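Local coordinates for mRNA export factor MEX67 (Candida albicans, PDB 1Q40), which probably carries mRNA out of the nucleus, using in part an NTF2-like domain that pairs with a second protein, at residues A88-A91 against K92-I95; Q99-K102 against S103-L107. All blocks are in the same frame, centred on the assembly; numbering follows the deposited sequence.

Contact 1 of 2, residues A88-A91 against K92-I95; sequences ARMA and KLSI
Lys92 and Leu93 turn back on the last residues of helix 86-91, each meeting the residue three or four positions earlier. The Lys92 side chain runs back beside the last turn of the helix. With chi1 at -66° its CG sits beside its own backbone N, and the chain then passes Ala88 O, which CD approaches to 3.4 Å. A bend at chi4 brings NZ to 3.9 Å from Ala88 CB, a van der Waals contact at the end of an otherwise extended chain. The same carbonyl accepts the backbone bond from Lys92 N to Ala88 O (3.3 Å, bent at 136°). Leu93 N then reaches back to Met90 O at 3.3 Å, from above the carbonyl plane. Met90, a selenomethionine in this crystal, starts out away from Leu93, but bends at chi2 and chi3 fold its end round. The two side chains run side by side, pointing the same way, with Met90 CE 3.8 Å from Leu93 CD2. A water donates to both Ala91 O (3.2 Å) and Leu93 O (3.0 Å), bridging the backbone as it leaves the helix. Arg89 faces elsewhere, bonding Val83 O through NH1 and two side chains of the partner protein through NH2. Leu93 rests on Gln44 and Ser46 of strand 44-49, and the chain continues into strand 94-95, which pairs antiparallel with that strand through Ser94 and Phe45.

Contact 2 of 2, residues Q99-K102 against S103-L107; sequences QIYK and SFQQL
Tyr101 and Gln105, one turn apart on helix 96-105 of the NTF2-like fold, stack a phenol ring on a side-chain amide. From its backbone, Gln105 places CB 3.6 Å from Lys102 O. CG lies over the Tyr101 ring face, 4.0 Å from the ring centroid, in a CH-pi contact. CD follows at 3.5 Å from Tyr101 CE2, and the amide plane is turned only 23° from the ring. At the tip the two branches part: OE1 comes to 3.8 Å from Lys102 CA, while NE2 passes beside the Tyr101 hydroxyl at an angle unsuited to a hydrogen bond and instead makes a weak one to Glu149 OE1. The Tyr101 ring is delivered to this place because CG stands anti to N (chi1 180°), which swings it along the helix toward Gln105.

Phe104 goes inward. Ile100 CG2 sits over its ring face in a second CH-pi contact, 3.8 Å from the centroid, with the nearest ring carbon, Phe104 CZ, 3.4 Å from CG2. Edge-to-face pairs with Trp28 and Phe45 extend this aromatic packing between helix 14-29 and strand 44-49. On the outer side Lys102 NZ forms a salt bridge with Glu98.

Where the helix ends, Lys102 O receives two donors from one residue. Gln106 OE1 accepts a hydrogen bond from Asn76 ND2, so both ends of this amide are held. The Gln106 backbone N reaches Lys102 O weakly at 3.5 Å, whereas Gln106 NE2 bonds Lys102 O at 3.0 Å with a 155° N-H...O angle, coming from above the carbonyl plane.

In the fold
The two contacts follow in series, with centres about 12 Å apart: contact 1 leads out of helix 86-91 into strand 94-95, and contact 2 closes helix 96-105, which follows directly. Ser94 and Ser103 join them: Ser94 OG lies 2.5 Å from Ser103 OG, a probable, short hydrogen bond. Alongside, Ser94 O packs at 3.7 Å against Ile100 CG1. Both contacts lean on strand 44-49, through Leu93 in contact 1 and through Ile100 and Ser103 in contact 2. Their outlooks differ, since contact 1 reaches the partner protein through Arg89, Met90 and Leu93, whereas contact 2 lies within its own chain.

Contact 1 of 2, residues A88-A91 against K92-I95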
loop_
_atom_site.group_PDB
_atom_site.type_symbol
_atom_site.label_atom_id
_atom_site.label_comp_id
_atom_site.label_asym_id
_atom_site.label_seq_id
_atom_site.Cartn_x
_atom_site.Cartn_y
_atom_site.Cartn_z
ATOM N N ALA B 88 6.200 -16.927 13.129
ATOM C CA ALA B 88 6.921 -16.081 12.184
ATOM C C ALA B 88 6.193 -14.750 11.966
ATOM O O ALA B 88 6.830 -13.708 11.842
ATOM C CB ALA B 88 7.112 -16.813 10.860
ATOM N N ARG B 89 4.866 -14.789 11.927
ATOM C CA ARG B 89 4.061 -13.574 11.741
ATOM C C ARG B 89 4.299 -12.564 12.864
ATOM O O ARG B 89 4.453 -11.371 12.609
ATOM C CB ARG B 89 2.574 -13.922 11.621
ATOM C CG ARG B 89 2.246 -14.631 10.309
ATOM C CD ARG B 89 0.885 -15.281 10.272
ATOM N NE ARG B 89 -0.191 -14.324 9.998
ATOM C CZ ARG B 89 -0.746 -14.103 8.804
ATOM N NH1 ARG B 89 -0.302 -14.705 7.711
ATOM N NH2 ARG B 89 -1.737 -13.226 8.699
HETATM N N MSE B 90 4.398 -13.043 14.099
HETATM C CA MSE B 90 4.592 -12.144 15.229
HETATM C C MSE B 90 6.065 -11.775 15.435
HETATM O O MSE B 90 6.356 -10.685 15.908
HETATM C CB MSE B 90 3.967 -12.733 16.488
HETATM C CG MSE B 90 2.428 -12.924 16.392
HETATM SE SE MSE B 90 1.394 -11.507 15.490
HETATM C CE MSE B 90 1.497 -10.165 16.876
ATOM N N ALA B 91 6.996 -12.651 15.042
ATOM C CA ALA B 91 8.422 -12.335 15.132
ATOM C C ALA B 91 8.845 -11.202 14.188
ATOM O O ALA B 91 9.827 -10.528 14.464
ATOM C CB ALA B 91 9.273 -13.578 14.878
ATOM N N LYS B 92 8.108 -10.975 13.096
ATOM C CA LYS B 92 8.442 -9.922 12.137
ATOM C C LYS B 92 7.753 -8.585 12.414
ATOM O O LYS B 92 7.933 -7.615 11.668
ATOM C CB LYS B 92 8.116 -10.371 10.716
ATOM C CG LYS B 92 8.978 -11.524 10.219
ATOM C CD LYS B 92 8.223 -12.277 9.130
ATOM C CE LYS B 92 9.126 -13.256 8.394
ATOM N NZ LYS B 92 9.656 -14.273 9.317
ATOM N N LEU B 93 6.955 -8.552 13.475
ATOM C CA LEU B 93 6.369 -7.321 13.983
ATOM C C LEU B 93 7.204 -6.789 15.159
ATOM O O LEU B 93 7.537 -7.538 16.079
ATOM C CB LEU B 93 4.939 -7.590 14.430
ATOM C CG LEU B 93 4.194 -6.421 15.062
ATOM C CD1 LEU B 93 4.041 -5.279 14.070
ATOM C CD2 LEU B 93 2.847 -6.894 15.603
ATOM N N SER B 94 7.551 -5.504 15.105
ATOM C CA SER B 94 8.320 -4.856 16.171
ATOM C C SER B 94 7.412 -3.941 16.987
ATOM O O SER B 94 6.694 -3.120 16.424
ATOM C CB SER B 94 9.497 -4.072 15.582
ATOM O OG SER B 94 10.481 -4.971 15.087
ATOM N N ILE B 95 7.439 -4.103 18.307
ATOM C CA ILE B 95 6.616 -3.315 19.227
ATOM C C ILE B 95 7.508 -2.632 20.266
ATOM O O ILE B 95 8.289 -3.295 20.940
ATOM C CB ILE B 95 5.572 -4.216 19.927
ATOM C CG1 ILE B 95 4.670 -4.891 18.892
ATOM C CG2 ILE B 95 4.727 -3.400 20.940
ATOM C CD1 ILE B 95 3.731 -5.937 19.476
HETATM O O HOH W 1 9.808 -9.071 17.341
#

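Contact 2 of 2, residues Q99-K102 against S103-L107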
loop_
_atom_site.group_PDB
_atom_site.type_symbol
_atom_site.label_atom_id
_atom_site.label_comp_id
_atom_site.label_asym_id
_atom_site.label_seq_id
_atom_site.Cartn_x
_atom_site.Cartn_y
_atom_site.Cartn_z
ATOM N N GLN B 99 12.667 -2.960 20.114
ATOM C CA GLN B 99 12.433 -3.858 18.996
ATOM C C GLN B 99 12.490 -3.116 17.658
ATOM O O GLN B 99 13.078 -3.598 16.695
ATOM C CB GLN B 99 11.080 -4.549 19.155
ATOM C CG GLN B 99 11.129 -5.725 20.120
ATOM C CD GLN B 99 9.802 -6.439 20.278
ATOM O OE1 GLN B 99 9.561 -7.085 21.309
ATOM N NE2 GLN B 99 8.944 -6.334 19.284
ATOM N N ILE B 100 11.874 -1.940 17.621
ATOM C CA ILE B 100 11.791 -1.135 16.409
ATOM C C ILE B 100 13.174 -0.639 15.996
ATOM O O ILE B 100 13.522 -0.699 14.827
ATOM C CB ILE B 100 10.783 0.046 16.605
ATOM C CG1 ILE B 100 9.345 -0.505 16.721
ATOM C CG2 ILE B 100 10.895 1.045 15.451
ATOM C CD1 ILE B 100 8.283 0.524 17.112
ATOM N N TYR B 101 13.960 -0.160 16.953
ATOM C CA TYR B 101 15.324 0.266 16.677
ATOM C C TYR B 101 16.146 -0.891 16.095
ATOM O O TYR B 101 16.874 -0.710 15.129
ATOM C CB TYR B 101 16.006 0.820 17.931
ATOM C CG TYR B 101 17.431 1.264 17.661
ATOM C CD1 TYR B 101 17.709 2.200 16.673
ATOM C CD2 TYR B 101 18.495 0.718 18.367
ATOM C CE1 TYR B 101 19.015 2.597 16.405
ATOM C CE2 TYR B 101 19.804 1.114 18.115
ATOM C CZ TYR B 101 20.054 2.053 17.136
ATOM O OH TYR B 101 21.346 2.444 16.879
ATOM N N LYS B 102 15.998 -2.086 16.657
ATOM C CA LYS B 102 16.689 -3.266 16.119
ATOM C C LYS B 102 16.273 -3.575 14.664
ATOM O O LYS B 102 17.112 -3.919 13.839
ATOM C CB LYS B 102 16.487 -4.475 17.038
ATOM C CG LYS B 102 17.259 -4.375 18.345
ATOM C CD LYS B 102 17.041 -5.571 19.290
ATOM C CE LYS B 102 17.566 -5.249 20.687
ATOM N NZ LYS B 102 17.522 -6.377 21.675
ATOM N N SER B 103 14.998 -3.409 14.327
ATOM C CA SER B 103 14.561 -3.582 12.939
ATOM C C SER B 103 15.213 -2.543 12.028
ATOM O O SER B 103 15.642 -2.868 10.929
ATOM C CB SER B 103 13.041 -3.469 12.798
ATOM O OG SER B 103 12.399 -4.512 13.484
ATOM N N PHE B 104 15.274 -1.302 12.495
ATOM C CA PHE B 104 15.865 -0.207 11.727
ATOM C C PHE B 104 17.348 -0.458 11.443
ATOM O O PHE B 104 17.837 -0.102 10.375
ATOM C CB PHE B 104 15.714 1.135 12.460
ATOM C CG PHE B 104 14.293 1.701 12.505
ATOM C CD1 PHE B 104 13.223 1.106 11.834
ATOM C CD2 PHE B 104 14.040 2.852 13.254
ATOM C CE1 PHE B 104 11.931 1.662 11.907
ATOM C CE2 PHE B 104 12.759 3.404 13.325
ATOM C CZ PHE B 104 11.698 2.805 12.645
ATOM N N GLN B 105 18.060 -1.065 12.392
ATOM C CA GLN B 105 19.487 -1.373 12.218
ATOM C C GLN B 105 19.751 -2.432 11.152
ATOM O O GLN B 105 20.861 -2.513 10.636
ATOM C CB GLN B 105 20.105 -1.871 13.531
ATOM C CG GLN B 105 20.186 -0.848 14.632
ATOM C CD GLN B 105 20.856 -1.405 15.877
ATOM O OE1 GLN B 105 20.319 -2.306 16.528
ATOM N NE2 GLN B 105 22.039 -0.882 16.204
ATOM N N GLN B 106 18.743 -3.254 10.852
ATOM C CA GLN B 106 18.860 -4.339 9.877
ATOM C C GLN B 106 18.403 -3.974 8.461
ATOM O O GLN B 106 18.386 -4.822 7.568
ATOM C CB GLN B 106 18.067 -5.555 10.357
ATOM C CG GLN B 106 18.565 -6.137 11.673
ATOM C CD GLN B 106 17.638 -7.209 12.196
ATOM O OE1 GLN B 106 17.523 -8.279 11.602
ATOM N NE2 GLN B 106 16.946 -6.912 13.278
ATOM N N LEU B 107 18.028 -2.722 8.256
ATOM C CA LEU B 107 17.684 -2.230 6.932
ATOM C C LEU B 107 18.917 -1.510 6.341
ATOM O O LEU B 107 19.601 -0.762 7.047
ATOM C CB LEU B 107 16.474 -1.296 7.006
ATOM C CG LEU B 107 15.145 -1.992 7.361
ATOM C CD1 LEU B 107 14.079 -0.991 7.754
ATOM C CD2 LEU B 107 14.654 -2.846 6.221
#